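N-methyltransferase (Streptoalloteichus sp. ATCC 53650, PDB 5BSZ) probably transfers a methyl group from S-adenosylmethionine to the amino nitrogen of a deoxysugar, a step in making the antitumour antibiotic kedarcidin. Local coordinates at residues F100-V111 and A133-L144; R180-H190 and F202-L210. All coordinates share one frame; numbering follows the deposited sequence. Where two conformers were deposited one is given.

Contact 1: residues F100-V111 and A133-L144; sequences FDFDLGRVFDAV and AMARHLPVGGVL
Arg136 reaches Asp101 and Asp103 because its CG stands between the backbone N and the carbonyl carbon (chi1 64°) and the chain then runs extended to NE; Asp103 answers with its CG beside its own backbone N. Arg136 NE donates to Asp103 OD1 at 3.0 Å on the syn side, with carboxylate and guanidinium planes only 23° apart. Arg136 NH2 is shared: it bonds Phe102 O at 3.1 Å, approaching from above the carbonyl plane, and Asp101 OD2, also at 3.1 Å, on the anti side of a carboxylate turned steeply to the guanidinium. A methionine in place of Arg136 would probably leave the two carboxylates without their counter-charge and the Phe102 carbonyl without this donor. His137 is held at both ring nitrogens. His137 NE2 accepts from Leu104 N in the ring plane at 3.0 Å, while His137 ND1 donates to Ala133 O at 2.7 Å, a pattern consistent with a neutral imidazole protonated on ND1. These two bonds fix the ring's rotation, and the Phe102 ring lies nearly parallel to it (20°) but slid aside, with little overlap. Beyond the polar part, toward the sheet, Val111 splits its branches: CG1 meets Met134 CB at 3.7 Å, and CG2 meets Leu138 CD2 at 3.6 Å. Val111 N then bonds Val143 O at 2.9 Å, and Val143 N bonds Asp109 O, in parallel register. Strand 110-113, helix 124-135 and strand 143-146 thus form a beta-alpha-beta crossover of the Rossmann-like methyltransferase fold, with Phe100 touching the bound S-adenosylhomocysteine.

Contact 2: residues R180-H190 and F202-L210; sequences RIGDVSRHEAH and FSQVQDLTL. With EDO (1,2-ethanediol), chain C.
Arg186 and Asp207 lie side by side on adjacent strands and point the same way, their guanidinium and carboxylate planes only 5° apart. The grip is side-on and bidentate: Arg186 NE meets Asp207 OD1 at 2.7 Å and Arg186 NH2 meets Asp207 OD2 at 2.8 Å, both bonds practically straight and both on syn lone pairs. A bend at chi3 (-71°) turns the otherwise extended arginine chain so that NE and NH2 face the acid together. Ile181 CD1 covers one guanidinium face, and Val205 CG1 lies obliquely against Arg186 CG at 3.6 Å. Further along this face, Ser203 CB sits over the His190 ring, 3.7 Å from its centroid, as a CH-pi contact.

The other face is arranged differently. His187 NE2 and Ser185 OG are hydrogen-bonded at 2.9 Å in the imidazole plane, and Trp149 NE1 also bonds that hydroxyl. Leu208 crosses His187 at about a right angle, its CD1 4.0 Å from His187 NE2. Bound thymidine touches His187, and the bond to Ser185 OG probably steadies the ring there.

Paired backbone bonds link Ser185 with Leu208, His187 with Gln206 and Ala189 with Gln204, and the strand axes run at 156°, an antiparallel hairpin. Arg186 NH1 forms a salt bridge with Asp13 of the fourth subunit, on the face that also packs against the third. Strand 171-181 flanks strand 184-195 on its other side, while strand 198-209, outermost within the chain, pairs through residues 202-205 with an antiparallel strand of the second subunit, continuing the sheet across the interface.

Contact 1 closes before contact 2 opens along the chain, and the two lie on opposite sides of its centre, about 29 Å apart between centres and about 9 Å between nearest atoms, without touching. They share no sheet. Contact 1 reaches the mixed, mainly parallel sheet of the methyltransferase domain through strands 110-113 and 143-146, with helix 124-135 between them, whereas 180-190 and 202-210 belong to the separate four-stranded antiparallel sheet. Each nevertheless reaches a different bound ligand, S-adenosylhomocysteine for contact 1 and thymidine for contact 2. This division is consistent with one sheet holding the cofactor while the other contributes to the nucleotide-sugar site and, with far more intersubunit contacts, to the assembly.

Contact 1: residues F100-V111 and A133-L144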
# COMPACT_ATOMS: atom_id res chain seq x y z
N PHE A 100 28.25 -15.99 5.32
CA PHE A 100 29.25 -15.23 6.06
C PHE A 100 30.02 -16.03 7.08
O PHE A 100 31.10 -15.61 7.48
CB PHE A 100 28.63 -13.98 6.71
CG PHE A 100 28.07 -13.07 5.69
CD1 PHE A 100 28.91 -12.56 4.71
CD2 PHE A 100 26.72 -12.86 5.60
CE1 PHE A 100 28.39 -11.81 3.70
CE2 PHE A 100 26.20 -12.09 4.58
CZ PHE A 100 27.04 -11.58 3.64
N ASP A 101 29.44 -17.13 7.54
CA ASP A 101 30.13 -17.99 8.49
C ASP A 101 29.41 -19.34 8.51
O ASP A 101 28.29 -19.47 9.05
CB ASP A 101 30.12 -17.30 9.86
CG ASP A 101 30.90 -18.11 10.90
OD1 ASP A 101 30.34 -18.42 11.96
OD2 ASP A 101 31.99 -18.56 10.55
N PHE A 102 29.92 -20.27 7.72
CA PHE A 102 29.34 -21.61 7.59
C PHE A 102 30.54 -22.59 7.58
O PHE A 102 31.70 -22.21 7.34
CB PHE A 102 28.47 -21.75 6.33
CG PHE A 102 29.24 -21.69 5.03
CD1 PHE A 102 29.51 -20.49 4.41
CD2 PHE A 102 29.69 -22.86 4.43
CE1 PHE A 102 30.27 -20.43 3.25
CE2 PHE A 102 30.43 -22.82 3.27
CZ PHE A 102 30.72 -21.60 2.66
N ASP A 103 30.25 -23.85 7.84
CA ASP A 103 31.28 -24.92 7.85
C ASP A 103 30.52 -26.22 7.63
O ASP A 103 29.64 -26.58 8.39
CB ASP A 103 32.01 -24.91 9.19
CG ASP A 103 33.13 -23.90 9.20
OD1 ASP A 103 34.11 -24.12 8.45
OD2 ASP A 103 33.03 -22.88 9.94
N LEU A 104 30.86 -26.87 6.54
CA LEU A 104 30.18 -28.05 6.08
C LEU A 104 31.02 -29.31 6.46
O LEU A 104 30.57 -30.38 6.18
CB LEU A 104 30.10 -27.98 4.55
CG LEU A 104 29.34 -26.78 4.00
CD1 LEU A 104 29.12 -26.97 2.51
CD2 LEU A 104 27.98 -26.60 4.66
N GLY A 105 32.23 -29.17 7.00
CA GLY A 105 33.03 -30.32 7.41
C GLY A 105 33.65 -31.10 6.26
O GLY A 105 33.94 -32.25 6.42
N ARG A 106 33.78 -30.49 5.07
CA ARG A 106 34.45 -31.07 3.91
C ARG A 106 34.96 -29.95 3.03
O ARG A 106 34.59 -28.76 3.19
CB ARG A 106 33.52 -31.96 3.07
CG ARG A 106 32.36 -31.14 2.43
CD ARG A 106 31.71 -31.94 1.30
NE ARG A 106 32.63 -32.15 0.20
CZ ARG A 106 32.33 -32.83 -0.88
NH1 ARG A 106 31.17 -33.45 -0.97
NH2 ARG A 106 33.26 -32.97 -1.81
N VAL A 107 35.79 -30.35 2.07
CA VAL A 107 36.25 -29.50 1.01
C VAL A 107 35.73 -29.97 -0.33
O VAL A 107 35.15 -31.06 -0.46
CB VAL A 107 37.79 -29.32 1.04
CG1 VAL A 107 38.19 -28.76 2.41
CG2 VAL A 107 38.50 -30.64 0.75
N PHE A 108 35.95 -29.11 -1.32
CA PHE A 108 35.47 -29.28 -2.67
C PHE A 108 36.60 -28.80 -3.58
O PHE A 108 37.37 -27.95 -3.16
CB PHE A 108 34.25 -28.39 -2.93
CG PHE A 108 33.07 -28.71 -2.08
CD1 PHE A 108 32.96 -28.18 -0.82
CD2 PHE A 108 32.03 -29.47 -2.56
CE1 PHE A 108 31.86 -28.43 -0.02
CE2 PHE A 108 30.96 -29.77 -1.75
CZ PHE A 108 30.85 -29.27 -0.50
N ASP A 109 36.69 -29.30 -4.81
CA ASP A 109 37.69 -28.81 -5.76
C ASP A 109 37.48 -27.32 -6.14
O ASP A 109 38.43 -26.62 -6.42
CB ASP A 109 37.64 -29.62 -7.06
CG ASP A 109 38.03 -31.11 -6.82
OD1 ASP A 109 38.91 -31.27 -5.98
OD2 ASP A 109 37.42 -32.05 -7.35
N ALA A 110 36.23 -26.89 -6.15
CA ALA A 110 35.86 -25.48 -6.48
C ALA A 110 34.73 -24.97 -5.58
O ALA A 110 33.82 -25.72 -5.17
CB ALA A 110 35.38 -25.40 -7.90
N VAL A 111 34.79 -23.68 -5.27
CA VAL A 111 33.68 -22.99 -4.58
C VAL A 111 33.31 -21.74 -5.43
O VAL A 111 34.18 -20.94 -5.85
CB VAL A 111 34.07 -22.61 -3.14
CG1 VAL A 111 32.98 -21.80 -2.44
CG2 VAL A 111 34.38 -23.84 -2.26
N ALA A 133 35.36 -18.02 4.61
CA ALA A 133 34.54 -19.19 4.85
C ALA A 133 34.50 -20.05 3.59
O ALA A 133 34.53 -21.25 3.73
CB ALA A 133 33.12 -18.83 5.25
N MET A 134 34.35 -19.43 2.41
CA MET A 134 34.51 -20.12 1.13
C MET A 134 35.87 -20.85 0.97
O MET A 134 35.88 -22.02 0.61
CB MET A 134 34.28 -19.22 -0.09
CG MET A 134 32.80 -18.75 -0.14
SD MET A 134 32.65 -17.43 -1.36
CE MET A 134 31.03 -16.90 -0.82
N ALA A 135 36.97 -20.13 1.22
CA ALA A 135 38.33 -20.65 1.09
C ALA A 135 38.63 -21.85 2.01
O ALA A 135 39.39 -22.74 1.61
CB ALA A 135 39.34 -19.53 1.37
N ARG A 136 38.05 -21.91 3.20
CA ARG A 136 38.28 -23.10 4.01
C ARG A 136 37.49 -24.32 3.58
O ARG A 136 37.60 -25.37 4.21
CB ARG A 136 38.06 -22.85 5.48
CG ARG A 136 36.68 -22.48 5.88
CD ARG A 136 36.77 -21.79 7.25
NE ARG A 136 35.43 -21.49 7.73
CZ ARG A 136 34.97 -20.30 8.13
NH1 ARG A 136 35.76 -19.21 8.17
NH2 ARG A 136 33.70 -20.21 8.49
N HIS A 137 36.67 -24.18 2.54
CA HIS A 137 36.08 -25.36 1.94
C HIS A 137 36.82 -25.81 0.71
O HIS A 137 36.24 -26.54 -0.12
CB HIS A 137 34.62 -25.13 1.60
CG HIS A 137 33.79 -25.00 2.82
ND1 HIS A 137 33.73 -23.84 3.58
CD2 HIS A 137 33.06 -25.92 3.48
CE1 HIS A 137 32.95 -24.05 4.62
NE2 HIS A 137 32.54 -25.31 4.59
N LEU A 138 38.06 -25.36 0.58
CA LEU A 138 38.91 -25.77 -0.54
C LEU A 138 40.16 -26.50 -0.06
O LEU A 138 40.73 -26.11 0.97
CB LEU A 138 39.43 -24.55 -1.31
CG LEU A 138 38.39 -23.72 -2.05
CD1 LEU A 138 39.01 -22.45 -2.60
CD2 LEU A 138 37.78 -24.52 -3.14
N PRO A 139 40.63 -27.49 -0.83
CA PRO A 139 41.97 -28.01 -0.53
C PRO A 139 43.05 -27.10 -1.13
O PRO A 139 42.73 -26.14 -1.83
CB PRO A 139 41.98 -29.32 -1.28
CG PRO A 139 41.25 -28.97 -2.53
CD PRO A 139 40.08 -28.14 -2.02
N VAL A 140 44.32 -27.43 -0.94
CA VAL A 140 45.39 -26.72 -1.63
C VAL A 140 45.19 -26.95 -3.11
O VAL A 140 44.85 -28.05 -3.53
CB VAL A 140 46.80 -27.19 -1.20
CG1 VAL A 140 47.87 -26.61 -2.13
CG2 VAL A 140 47.06 -26.72 0.23
N GLY A 141 45.30 -25.90 -3.91
CA GLY A 141 45.01 -26.06 -5.31
C GLY A 141 43.54 -25.87 -5.68
O GLY A 141 43.22 -25.86 -6.86
N GLY A 142 42.64 -25.82 -4.70
CA GLY A 142 41.22 -25.49 -4.94
C GLY A 142 40.99 -24.11 -5.54
O GLY A 142 41.77 -23.17 -5.30
N VAL A 143 39.93 -23.99 -6.33
CA VAL A 143 39.58 -22.73 -7.04
C VAL A 143 38.31 -22.07 -6.48
O VAL A 143 37.23 -22.69 -6.37
CB VAL A 143 39.36 -23.00 -8.52
CG1 VAL A 143 39.28 -21.72 -9.34
CG2 VAL A 143 40.47 -23.89 -9.11
N LEU A 144 38.48 -20.80 -6.16
CA LEU A 144 37.40 -19.99 -5.60
C LEU A 144 37.03 -18.98 -6.68
O LEU A 144 37.89 -18.26 -7.20
CB LEU A 144 37.87 -19.31 -4.33
CG LEU A 144 36.80 -18.86 -3.34
CD1 LEU A 144 37.54 -18.34 -2.11
CD2 LEU A 144 35.89 -17.78 -3.89
O HOH W 1 34.30 -16.76 8.05
O HOH W 2 35.88 -27.10 5.44

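Contact 2: residues R180-H190 and F202-L210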
# COMPACT_ATOMS: atom_id res chain seq x y z
N ARG A 180 22.12 4.71 -6.46
CA ARG A 180 23.32 4.63 -5.68
C ARG A 180 23.10 5.45 -4.43
O ARG A 180 22.51 6.54 -4.47
CB ARG A 180 24.43 5.22 -6.56
CG ARG A 180 25.79 5.36 -5.91
CD ARG A 180 26.63 6.40 -6.68
NE ARG A 180 26.69 6.18 -8.13
CZ ARG A 180 27.62 5.46 -8.77
NH1 ARG A 180 27.57 5.35 -10.08
NH2 ARG A 180 28.60 4.88 -8.08
N ILE A 181 23.50 4.92 -3.28
CA ILE A 181 23.61 5.67 -2.04
C ILE A 181 24.95 5.41 -1.36
O ILE A 181 25.24 4.28 -0.91
CB ILE A 181 22.56 5.22 -1.01
CG1 ILE A 181 21.14 5.33 -1.57
CG2 ILE A 181 22.69 6.04 0.28
CD1 ILE A 181 20.21 4.49 -0.71
N GLY A 182 25.78 6.44 -1.26
CA GLY A 182 27.16 6.26 -0.77
C GLY A 182 27.82 5.13 -1.58
O GLY A 182 27.84 5.19 -2.80
N ASP A 183 28.34 4.09 -0.93
CA ASP A 183 28.90 2.93 -1.63
C ASP A 183 27.94 1.71 -1.64
O ASP A 183 28.40 0.58 -1.66
CB ASP A 183 30.29 2.54 -1.11
CG ASP A 183 30.25 1.96 0.30
OD1 ASP A 183 29.28 2.29 1.00
OD2 ASP A 183 31.13 1.19 0.77
N VAL A 184 26.63 1.95 -1.70
CA VAL A 184 25.56 0.96 -1.81
C VAL A 184 24.71 1.19 -3.03
O VAL A 184 24.48 2.33 -3.43
CB VAL A 184 24.74 0.98 -0.48
CG1 VAL A 184 23.30 0.48 -0.58
CG2 VAL A 184 25.51 0.25 0.57
N SER A 185 24.34 0.14 -3.76
CA SER A 185 23.27 0.27 -4.76
C SER A 185 21.98 -0.28 -4.12
O SER A 185 21.99 -1.28 -3.41
CB SER A 185 23.61 -0.44 -6.06
OG SER A 185 23.90 -1.83 -5.89
N ARG A 186 20.91 0.49 -4.24
CA ARG A 186 19.62 0.16 -3.70
C ARG A 186 18.67 -0.19 -4.81
O ARG A 186 18.45 0.58 -5.76
CB ARG A 186 19.07 1.34 -2.90
CG ARG A 186 17.70 1.09 -2.30
CD ARG A 186 17.49 2.00 -1.10
NE ARG A 186 18.31 1.60 0.05
CZ ARG A 186 18.32 2.21 1.21
NH1 ARG A 186 17.56 3.28 1.39
NH2 ARG A 186 19.01 1.73 2.22
N HIS A 187 18.12 -1.39 -4.70
CA HIS A 187 17.33 -2.00 -5.76
C HIS A 187 15.86 -2.13 -5.36
O HIS A 187 15.52 -2.76 -4.34
CB HIS A 187 17.93 -3.39 -6.11
CG HIS A 187 19.33 -3.27 -6.61
ND1 HIS A 187 19.63 -3.25 -7.96
CD2 HIS A 187 20.49 -3.08 -5.95
CE1 HIS A 187 20.93 -3.05 -8.10
NE2 HIS A 187 21.47 -2.93 -6.90
N GLU A 188 14.98 -1.49 -6.12
CA GLU A 188 13.53 -1.63 -5.85
C GLU A 188 12.87 -2.47 -6.93
O GLU A 188 13.09 -2.20 -8.13
CB GLU A 188 12.88 -0.29 -5.92
CG GLU A 188 13.24 0.67 -4.85
CD GLU A 188 12.86 2.09 -5.22
OE1 GLU A 188 13.54 2.70 -6.08
OE2 GLU A 188 11.90 2.59 -4.60
N ALA A 189 12.10 -3.47 -6.53
CA ALA A 189 11.37 -4.32 -7.48
C ALA A 189 9.89 -4.33 -7.05
O ALA A 189 9.60 -4.57 -5.90
CB ALA A 189 11.90 -5.76 -7.44
N HIS A 190 8.98 -4.05 -7.98
CA HIS A 190 7.54 -4.12 -7.74
C HIS A 190 6.97 -5.09 -8.74
O HIS A 190 7.40 -5.15 -9.91
CB HIS A 190 6.86 -2.76 -7.89
CG HIS A 190 7.19 -1.80 -6.81
ND1 HIS A 190 6.26 -1.33 -5.90
CD2 HIS A 190 8.37 -1.22 -6.46
CE1 HIS A 190 6.84 -0.48 -5.07
NE2 HIS A 190 8.12 -0.41 -5.39
N PHE A 202 3.34 -6.70 -4.96
CA PHE A 202 4.45 -7.16 -4.14
C PHE A 202 5.56 -6.14 -4.32
O PHE A 202 5.75 -5.62 -5.43
CB PHE A 202 5.01 -8.52 -4.59
CG PHE A 202 4.03 -9.65 -4.64
CD1 PHE A 202 4.03 -10.62 -3.63
CD2 PHE A 202 3.17 -9.82 -5.72
CE1 PHE A 202 3.17 -11.72 -3.69
CE2 PHE A 202 2.30 -10.90 -5.77
CZ PHE A 202 2.29 -11.85 -4.75
N SER A 203 6.30 -5.84 -3.25
CA SER A 203 7.48 -5.04 -3.43
C SER A 203 8.62 -5.48 -2.52
O SER A 203 8.37 -6.07 -1.46
CB SER A 203 7.15 -3.59 -3.26
OG SER A 203 6.94 -3.32 -1.93
N GLN A 204 9.83 -5.19 -2.98
CA GLN A 204 11.05 -5.49 -2.24
C GLN A 204 12.12 -4.41 -2.50
O GLN A 204 12.26 -3.89 -3.62
CB GLN A 204 11.54 -6.88 -2.66
CG GLN A 204 12.80 -7.31 -1.92
CD GLN A 204 13.21 -8.75 -2.17
OE1 GLN A 204 14.17 -9.02 -2.89
NE2 GLN A 204 12.50 -9.68 -1.56
N VAL A 205 12.85 -4.06 -1.46
CA VAL A 205 13.95 -3.13 -1.54
C VAL A 205 15.17 -3.85 -0.92
O VAL A 205 15.11 -4.37 0.19
CB VAL A 205 13.72 -1.83 -0.79
CG1 VAL A 205 14.86 -0.85 -1.11
CG2 VAL A 205 12.43 -1.18 -1.19
N GLN A 206 16.25 -3.89 -1.69
CA GLN A 206 17.45 -4.57 -1.24
C GLN A 206 18.68 -3.75 -1.63
O GLN A 206 18.75 -3.15 -2.71
CB GLN A 206 17.51 -6.02 -1.75
CG GLN A 206 18.20 -6.27 -3.09
CD GLN A 206 18.14 -7.72 -3.58
OE1 GLN A 206 17.13 -8.17 -4.13
NE2 GLN A 206 19.25 -8.43 -3.44
N ASP A 207 19.64 -3.74 -0.72
CA ASP A 207 20.93 -3.07 -0.89
C ASP A 207 22.01 -4.11 -1.24
O ASP A 207 22.02 -5.21 -0.70
CB ASP A 207 21.28 -2.37 0.42
CG ASP A 207 20.45 -1.10 0.70
OD1 ASP A 207 19.89 -0.57 -0.25
OD2 ASP A 207 20.48 -0.62 1.86
N LEU A 208 22.96 -3.71 -2.10
CA LEU A 208 24.21 -4.39 -2.32
C LEU A 208 25.37 -3.40 -2.23
O LEU A 208 25.24 -2.25 -2.70
CB LEU A 208 24.17 -4.97 -3.73
CG LEU A 208 23.12 -6.08 -4.02
CD1 LEU A 208 22.99 -6.37 -5.48
CD2 LEU A 208 23.48 -7.36 -3.26
N THR A 209 26.48 -3.83 -1.62
CA THR A 209 27.64 -2.95 -1.49
C THR A 209 28.42 -2.86 -2.81
O THR A 209 28.63 -3.87 -3.46
CB THR A 209 28.55 -3.45 -0.39
OG1 THR A 209 27.73 -3.59 0.75
CG2 THR A 209 29.71 -2.48 -0.12
N LEU A 210 28.88 -1.67 -3.18
CA LEU A 210 29.75 -1.46 -4.29
C LEU A 210 31.21 -1.50 -3.83
O LEU A 210 31.69 -0.53 -3.20
CB LEU A 210 29.41 -0.12 -4.96
CG LEU A 210 27.96 0.05 -5.43
CD1 LEU A 210 27.62 1.51 -5.77
CD2 LEU A 210 27.72 -0.87 -6.60
C1 EDO C . 17.21 -1.76 3.52
O1 EDO C . 18.62 -2.04 3.51
C2 EDO C . 16.75 -0.65 4.50
O2 EDO C . 17.71 -0.24 5.49
O HOH W 3 32.98 0.28 -1.06